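Local coordinates for probable aminotransferase (Pseudomonas aeruginosa, PDB 5YKR), which is a probable class-III aminotransferase, a dimeric member of the pyridoxal-phosphate-dependent aminotransferase superfamily that carries the modified lysine LLP, at residues Gln93-Asp98 with Phe343-Thr348; Arg148-Leu153 with Ala255-Glu260. All coordinates share one frame; numbering follows the deposited sequence.

Interaction 1: Gln93-Asp98 with Phe343-Thr348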
ATOM      1  N   GLN A  93      -5.747  -4.280 -20.677  1.00 10.96           N
ATOM      2  CA  GLN A  93      -6.532  -3.270 -21.439  1.00 11.72           C
ATOM      3  C   GLN A  93      -5.571  -2.408 -22.230  1.00 11.02           C
ATOM      4  O   GLN A  93      -4.644  -1.837 -21.676  1.00 11.77           O
ATOM      5  CB  GLN A  93      -7.348  -2.400 -20.471  1.00 13.02           C
ATOM      6  CG  GLN A  93      -8.741  -2.827 -20.148  1.00 14.92           C
ATOM      7  CD  GLN A  93      -9.737  -2.637 -21.254  1.00 14.98           C
ATOM      8  OE1 GLN A  93      -9.444  -2.067 -22.354  1.00 19.51           O
ATOM      9  NE2 GLN A  93     -10.967  -3.125 -20.977  1.00 16.96           N
ATOM     10  N   PRO A  94      -5.730  -2.333 -23.569  1.00 12.35           N
ATOM     11  CA  PRO A  94      -4.693  -1.709 -24.348  1.00 12.69           C
ATOM     12  C   PRO A  94      -4.402  -0.234 -24.005  1.00 11.07           C
ATOM     13  O   PRO A  94      -3.222   0.158 -23.960  1.00 11.78           O
ATOM     14  CB  PRO A  94      -5.184  -1.845 -25.788  1.00 13.58           C
ATOM     15  CG  PRO A  94      -6.130  -2.927 -25.745  1.00 18.44           C
ATOM     16  CD  PRO A  94      -6.693  -3.073 -24.392  1.00 12.98           C
ATOM     17  N   ALA A  95      -5.444   0.566 -23.729  1.00 11.20           N
ATOM     18  CA  ALA A  95      -5.177   1.959 -23.423  1.00 12.06           C
ATOM     19  C   ALA A  95      -4.390   2.103 -22.112  1.00 10.95           C
ATOM     20  O   ALA A  95      -3.551   3.017 -21.956  1.00 10.91           O
ATOM     21  CB  ALA A  95      -6.462   2.750 -23.322  1.00 12.30           C
ATOM     22  N   VAL A  96      -4.688   1.222 -21.158  1.00 10.22           N
ATOM     23  CA  VAL A  96      -4.098   1.296 -19.862  1.00 10.82           C
ATOM     24  C   VAL A  96      -2.669   0.782 -19.904  1.00  9.44           C
ATOM     25  O   VAL A  96      -1.741   1.442 -19.399  1.00 10.28           O
ATOM     26  CB  VAL A  96      -4.941   0.571 -18.795  1.00 11.15           C
ATOM     27  CG1 VAL A  96      -4.308   0.662 -17.408  1.00 12.07           C
ATOM     28  CG2 VAL A  96      -6.371   1.108 -18.757  1.00 11.61           C
ATOM     29  N   ALA A  97      -2.454  -0.345 -20.560  1.00 11.06           N
ATOM     30  CA  ALA A  97      -1.097  -0.859 -20.756  1.00 11.09           C
ATOM     31  C   ALA A  97      -0.212   0.110 -21.520  1.00 10.67           C
ATOM     32  O   ALA A  97       0.955   0.314 -21.149  1.00 11.35           O
ATOM     33  CB  ALA A  97      -1.111  -2.203 -21.440  1.00 13.23           C
ATOM     34  N   ASP A  98      -0.774   0.754 -22.556  1.00 11.27           N
ATOM     35  CA  ASP A  98      -0.032   1.742 -23.320  1.00 11.80           C
ATOM     36  C   ASP A  98       0.349   2.951 -22.470  1.00 10.84           C
ATOM     37  O   ASP A  98       1.476   3.466 -22.565  1.00 11.58           O
ATOM     38  CB  ASP A  98      -0.796   2.215 -24.566  1.00 12.33           C
ATOM     39  CG  ASP A  98      -0.801   1.172 -25.708  1.00 15.84           C
ATOM     40  OD1 ASP A  98      -0.094   0.111 -25.659  1.00 18.26           O
ATOM     41  OD2 ASP A  98      -1.563   1.447 -26.656  1.00 19.84           O
ATOM     42  N   PHE A 343     -10.186   5.860 -16.526  1.00  9.56           N
ATOM     43  CA  PHE A 343     -11.383   6.654 -16.487  1.00  9.61           C
ATOM     44  C   PHE A 343     -11.805   7.188 -17.861  1.00 10.13           C
ATOM     45  O   PHE A 343     -13.001   7.264 -18.168  1.00 12.84           O
ATOM     46  CB  PHE A 343     -11.253   7.798 -15.500  1.00 10.12           C
ATOM     47  CG  PHE A 343     -11.076   7.352 -14.060  1.00 10.93           C
ATOM     48  CD1 PHE A 343     -11.966   6.456 -13.482  1.00 12.14           C
ATOM     49  CD2 PHE A 343     -10.073   7.868 -13.269  1.00 11.18           C
ATOM     50  CE1 PHE A 343     -11.830   6.043 -12.153  1.00 12.68           C
ATOM     51  CE2 PHE A 343      -9.941   7.499 -11.928  1.00 12.85           C
ATOM     52  CZ  PHE A 343     -10.797   6.567 -11.398  1.00 12.22           C
ATOM     53  N   ALA A 344     -10.831   7.520 -18.692  1.00  9.89           N
ATOM     54  CA  ALA A 344     -11.172   8.129 -20.022  1.00 10.75           C
ATOM     55  C   ALA A 344     -11.623   7.078 -21.030  1.00 10.73           C
ATOM     56  O   ALA A 344     -12.506   7.337 -21.842  1.00 13.24           O
ATOM     57  CB  ALA A 344      -9.988   8.881 -20.560  1.00 11.15           C
ATOM     58  N   GLU A 345     -10.987   5.907 -20.998  1.00 10.38           N
ATOM     59  CA  GLU A 345     -11.124   4.932 -22.072  1.00 10.99           C
ATOM     60  C   GLU A 345     -11.782   3.626 -21.709  1.00 11.56           C
ATOM     61  O   GLU A 345     -12.280   2.942 -22.614  1.00 15.06           O
ATOM     62  CB  GLU A 345      -9.759   4.642 -22.714  1.00 11.12           C
ATOM     63  CG  GLU A 345      -8.989   5.869 -23.134  1.00 12.41           C
ATOM     64  CD  GLU A 345      -9.631   6.665 -24.247  1.00 13.85           C
ATOM     65  OE1 GLU A 345     -10.406   6.084 -25.053  1.00 15.22           O
ATOM     66  OE2 GLU A 345      -9.359   7.863 -24.297  1.00 16.57           O
ATOM     67  N   VAL A 346     -11.830   3.273 -20.421  1.00  9.87           N
ATOM     68  CA  VAL A 346     -12.260   1.933 -20.026  1.00 11.24           C
ATOM     69  C   VAL A 346     -13.601   1.917 -19.286  1.00 11.16           C
ATOM     70  O   VAL A 346     -14.473   1.155 -19.611  1.00 12.11           O
ATOM     71  CB  VAL A 346     -11.155   1.244 -19.191  1.00 12.76           C
ATOM     72  CG1 VAL A 346     -11.582  -0.126 -18.716  1.00 14.27           C
ATOM     73  CG2 VAL A 346      -9.880   1.131 -20.008  1.00 13.15           C
ATOM     74  N   MET A 347     -13.738   2.736 -18.245  1.00 11.05           N
ATOM     75  CA  MET A 347     -14.911   2.745 -17.356  1.00 11.52           C
ATOM     76  C   MET A 347     -16.007   3.614 -17.936  1.00 12.33           C
ATOM     77  O   MET A 347     -16.385   4.641 -17.362  1.00 14.50           O
ATOM     78  CB  MET A 347     -14.477   3.247 -15.975  1.00 12.33           C
ATOM     79  CG  MET A 347     -13.586   2.293 -15.274  1.00 12.79           C
ATOM     80  SD  MET A 347     -13.063   2.797 -13.647  1.00 12.82           S
ATOM     81  CE  MET A 347     -14.599   2.967 -12.787  1.00 15.40           C
ATOM     82  N   THR A 348     -16.494   3.197 -19.099  1.00 13.09           N
ATOM     83  CA  THR A 348     -17.475   3.942 -19.859  1.00 13.35           C
ATOM     84  C   THR A 348     -18.870   3.330 -19.741  1.00 12.54           C
ATOM     85  O   THR A 348     -19.049   2.195 -19.340  1.00 13.20           O
ATOM     86  CB  THR A 348     -17.100   3.973 -21.350  1.00 14.61           C
ATOM     87  OG1 THR A 348     -17.164   2.625 -21.854  1.00 15.15           O
ATOM     88  CG2 THR A 348     -15.727   4.564 -21.517  1.00 17.28           C
TER
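Both methyl groups of Val346 lie over one face of the Gln93 side-chain amide, where the start of helix 94-104 meets helix 333-346. It is a helix-to-helix contact within the fold of a class-III aminotransferase, made by van der Waals packing, without a hydrogen bond between the segments. Gln93 and Val346 reach for each other from opposite directions. The glutamine chain bends at chi2 (-73°), which swings the amide round until its flat side faces the valine. Val346 CG1 then sits toward the nitrogen end, 3.8 Å from Gln93 NE2, while Val346 CG2 lies toward the oxygen end, 4.0 Å from Gln93 OE1; the amide carbon Gln93 CD has both methyls near it. The nitrogen is held by a hydrogen bond to Phe89 O, which is consistent with the way the amide is turned, and Phe89 also packs on Val346. Gln93 itself occupies the N-cap position, and its carbonyl O receives the backbone N of Ala97 at 2.9 Å in the first helical turn.

Val96 comes in across Val346 at about a right angle. With its CG1 anti to the backbone N (chi1 -180°), the other branch, CG2, is the one that meets Val346 CG2, at 3.7 Å; Val96 also packs on Ala341 and Thr342 of helix 333-346. Val346 CG2 is thus shared between an aliphatic neighbour and the amide face. On the more open flank Ala95 faces Glu345, whose carboxylate turns away from 93-98 and leaves its aliphatic root to do the touching: Ala95 CB is 3.8 Å from Glu345 CB and 4.0 Å from Glu345 CG.

Interaction 2: Arg148-Leu153 with Ala255-Glu260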
ATOM      1  N   ARG A 148      -8.222   8.163  10.221  1.00  9.31           N
ATOM      2  CA  ARG A 148      -7.351   9.068  10.969  1.00  9.44           C
ATOM      3  C   ARG A 148      -7.829  10.513  10.867  1.00  9.54           C
ATOM      4  O   ARG A 148      -7.917  11.210  11.881  1.00  9.82           O
ATOM      5  CB  ARG A 148      -5.905   8.935  10.439  1.00  9.73           C
ATOM      6  CG  ARG A 148      -4.956  10.015  10.944  1.00 10.98           C
ATOM      7  CD  ARG A 148      -3.534   9.848  10.425  1.00 10.88           C
ATOM      8  NE  ARG A 148      -2.859   8.733  11.068  1.00 11.78           N
ATOM      9  CZ  ARG A 148      -2.349   8.731  12.292  1.00 12.05           C
ATOM     10  NH1 ARG A 148      -2.285   9.820  12.968  1.00 13.22           N
ATOM     11  NH2 ARG A 148      -1.878   7.581  12.833  1.00 13.79           N
ATOM     12  N   LEU A 149      -8.133  10.968   9.640  1.00  9.65           N
ATOM     13  CA  LEU A 149      -8.555  12.320   9.468  1.00  9.67           C
ATOM     14  C   LEU A 149      -9.907  12.568  10.167  1.00  9.89           C
ATOM     15  O   LEU A 149     -10.143  13.658  10.689  1.00  9.79           O
ATOM     16  CB  LEU A 149      -8.648  12.644   7.962  1.00  9.82           C
ATOM     17  CG  LEU A 149      -7.291  12.744   7.263  1.00  9.98           C
ATOM     18  CD1 LEU A 149      -7.436  12.803   5.762  1.00 12.08           C
ATOM     19  CD2 LEU A 149      -6.465  13.944   7.741  1.00 11.29           C
ATOM     20  N   CYS A 150     -10.806  11.573  10.156  1.00  8.44           N
ATOM     21  CA  CYS A 150     -12.084  11.709  10.875  1.00  8.60           C
ATOM     22  C   CYS A 150     -11.877  11.827  12.376  1.00  9.66           C
ATOM     23  O   CYS A 150     -12.569  12.593  13.037  1.00 10.07           O
ATOM     24  CB  CYS A 150     -13.043  10.574  10.531  1.00  9.30           C
ATOM     25  SG  CYS A 150     -13.698  10.622   8.862  1.00  9.43           S
ATOM     26  N   ARG A 151     -10.946  11.039  12.921  1.00  9.89           N
ATOM     27  CA  ARG A 151     -10.593  11.195  14.348  1.00 10.40           C
ATOM     28  C   ARG A 151     -10.029  12.602  14.633  1.00  9.38           C
ATOM     29  O   ARG A 151     -10.379  13.236  15.650  1.00 11.40           O
ATOM     30  CB  ARG A 151      -9.631  10.108  14.811  1.00  9.98           C
ATOM     31  CG  ARG A 151     -10.247   8.733  14.864  1.00 10.55           C
ATOM     32  CD  ARG A 151      -9.315   7.754  15.595  1.00 12.25           C
ATOM     33  NE  ARG A 151      -9.943   6.463  15.784  1.00 13.56           N
ATOM     34  CZ  ARG A 151      -9.844   5.411  15.014  1.00 16.21           C
ATOM     35  NH1 ARG A 151      -9.073   5.408  13.973  1.00 17.56           N
ATOM     36  NH2 ARG A 151     -10.574   4.304  15.337  1.00 18.97           N
ATOM     37  N   MET A 152      -9.175  13.092  13.729  1.00  9.89           N
ATOM     38  CA  MET A 152      -8.590  14.423  13.892  1.00  9.91           C
ATOM     39  C   MET A 152      -9.643  15.522  13.850  1.00 10.58           C
ATOM     40  O   MET A 152      -9.642  16.387  14.749  1.00 11.82           O
ATOM     41  CB  MET A 152      -7.542  14.713  12.820  1.00 11.05           C
ATOM     42  CG  MET A 152      -6.255  13.896  12.976  1.00 10.89           C
ATOM     43  SD  MET A 152      -5.223  13.951  11.505  1.00 11.30           S
ATOM     44  CE  MET A 152      -4.942  15.691  11.305  1.00 13.76           C
ATOM     45  N   LEU A 153     -10.557  15.459  12.873  1.00 10.84           N
ATOM     46  CA  LEU A 153     -11.525  16.548  12.707  1.00 12.17           C
ATOM     47  C   LEU A 153     -12.603  16.520  13.751  1.00 12.85           C
ATOM     48  O   LEU A 153     -13.141  17.579  14.128  1.00 14.99           O
ATOM     49  CB  LEU A 153     -12.058  16.567  11.299  1.00 12.49           C
ATOM     50  CG  LEU A 153     -13.097  15.522  10.888  1.00 11.51           C
ATOM     51  CD1 LEU A 153     -14.510  15.999  11.232  1.00 13.09           C
ATOM     52  CD2 LEU A 153     -13.033  15.220   9.410  1.00 12.80           C
ATOM     53  N   ALA A 255     -19.216  11.214  10.233  1.00 11.96           N
ATOM     54  CA  ALA A 255     -18.850  11.024   8.826  1.00 11.77           C
ATOM     55  C   ALA A 255     -19.363   9.713   8.286  1.00 11.23           C
ATOM     56  O   ALA A 255     -19.193   8.680   8.936  1.00 12.45           O
ATOM     57  CB  ALA A 255     -17.344  11.122   8.656  1.00 13.81           C
ATOM     58  N   LEU A 256     -19.891   9.737   7.064  1.00 10.47           N
ATOM     59  CA  LEU A 256     -20.348   8.539   6.380  1.00 10.58           C
ATOM     60  C   LEU A 256     -19.334   8.237   5.260  1.00  9.39           C
ATOM     61  O   LEU A 256     -19.219   9.018   4.282  1.00 10.15           O
ATOM     62  CB  LEU A 256     -21.743   8.750   5.771  1.00 11.90           C
ATOM     63  CG  LEU A 256     -22.309   7.591   4.976  1.00 12.10           C
ATOM     64  CD1 LEU A 256     -22.361   6.332   5.794  1.00 12.76           C
ATOM     65  CD2 LEU A 256     -23.679   7.991   4.397  1.00 13.71           C
ATOM     66  N   ILE A 257     -18.609   7.130   5.425  1.00  9.12           N
ATOM     67  CA  ILE A 257     -17.591   6.711   4.460  1.00  9.08           C
ATOM     68  C   ILE A 257     -18.138   5.522   3.687  1.00  9.35           C
ATOM     69  O   ILE A 257     -18.426   4.461   4.277  1.00  9.91           O
ATOM     70  CB  ILE A 257     -16.282   6.271   5.152  1.00  9.61           C
ATOM     71  CG1 ILE A 257     -15.789   7.311   6.166  1.00  9.24           C
ATOM     72  CG2 ILE A 257     -15.227   5.930   4.081  1.00  9.50           C
ATOM     73  CD1 ILE A 257     -14.769   6.734   7.113  1.00  9.74           C
ATOM     74  N   ILE A 258     -18.237   5.700   2.356  1.00  9.27           N
ATOM     75  CA  ILE A 258     -18.789   4.671   1.472  1.00  9.10           C
ATOM     76  C   ILE A 258     -17.625   4.085   0.667  1.00  8.62           C
ATOM     77  O   ILE A 258     -16.947   4.781  -0.091  1.00  9.41           O
ATOM     78  CB  ILE A 258     -19.879   5.237   0.557  1.00 10.21           C
ATOM     79  CG1 ILE A 258     -21.045   5.810   1.400  1.00 13.68           C
ATOM     80  CG2 ILE A 258     -20.348   4.189  -0.410  1.00 12.83           C
ATOM     81  CD1 ILE A 258     -21.773   4.828   2.222  1.00 16.82           C
ATOM     82  N   ASP A 259     -17.376   2.795   0.884  1.00  8.23           N
ATOM     83  CA  ASP A 259     -16.290   2.032   0.271  1.00  8.38           C
ATOM     84  C   ASP A 259     -16.848   1.232  -0.908  1.00  8.95           C
ATOM     85  O   ASP A 259     -17.582   0.259  -0.733  1.00  9.36           O
ATOM     86  CB  ASP A 259     -15.661   1.087   1.313  1.00  8.96           C
ATOM     87  CG  ASP A 259     -14.484   0.305   0.790  1.00  9.16           C
ATOM     88  OD1 ASP A 259     -14.176   0.328  -0.419  1.00  9.78           O
ATOM     89  OD2 ASP A 259     -13.856  -0.405   1.672  1.00  9.79           O
ATOM     90  N   GLU A 260     -16.461   1.671  -2.123  1.00  9.48           N
ATOM     91  CA  GLU A 260     -16.981   1.159  -3.379  1.00  8.71           C
ATOM     92  C   GLU A 260     -15.989   0.274  -4.104  1.00  8.75           C
ATOM     93  O   GLU A 260     -16.115  -0.004  -5.307  1.00  9.87           O
ATOM     94  CB  GLU A 260     -17.434   2.297  -4.292  1.00  9.38           C
ATOM     95  CG  GLU A 260     -18.639   3.023  -3.673  1.00 10.68           C
ATOM     96  CD  GLU A 260     -19.887   2.951  -4.557  1.00 10.65           C
ATOM     97  OE1 GLU A 260     -20.110   1.927  -5.271  1.00 12.06           O
ATOM     98  OE2 GLU A 260     -20.710   3.908  -4.503  1.00 12.43           O
TER
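Asp259 OD2 is gripped by His167 ND1 and Asn143 ND2, and lies close to N1 of the modified lysine LLP at position 286, on the same strand whose Ala255 and Ile257 touch Cys150. This strand, 255-259, runs inside the seven-stranded mixed sheet of the aminotransferase fold, between strands 220-225 and 281-284, and helix 139-154 packs on it. An aspartate facing the pyridine nitrogen is characteristic of pyridoxal-phosphate enzymes of this fold type. Its other oxygen, OD1, bonds to Thr261 OG1.

The helix meets the strand through one sulfur. Cys150 SG, placed beside the backbone N and anti to the carbonyl carbon (chi1 -70°), points at the sheet, where Ala255 CB lies 3.7 Å from it. Ile257, two residues further along and so on the same side of the strand, reaches the sulfur less closely with the end of its longer branch, CD1. These two neighbours approach the sulfur from directions nearly at right angles. Phe281 packs on all three side chains and Ala222 on Cys150 and Ile257, closing a buried apolar patch. Away from the sheet the helix turns charge to the dimer interface: Arg148 NH2 forms a salt bridge with Asp171 OD1 of the second subunit, and Arg151 NH1 forms a salt bridge with Glu172 OE2 of its own chain and a hydrogen bond with Asn192 OD1 of the second subunit. Cys150 SG and Ile257 CD1 are 4.4 Å apart.

Interaction 1 joins two helices in a partly buried place, whereas interaction 2 lays a helix on the central sheet and is wholly buried; no secondary-structure element is common to both. Neither is bridged by a hydrogen bond. Their chemistry still differs: in 93-98 with 343-348 the flat face of an amide and the aliphatic stem of a surface glutamate take part in the packing, while in 148-153 with 255-260 a thiol meets purely aliphatic groups. The centres lie about 30 Å apart, and along the chain interaction 2 is nested inside the loop closed by interaction 1. Each also borders the second subunit, through Asp98 in the first case and Arg148 and Arg151 in the second.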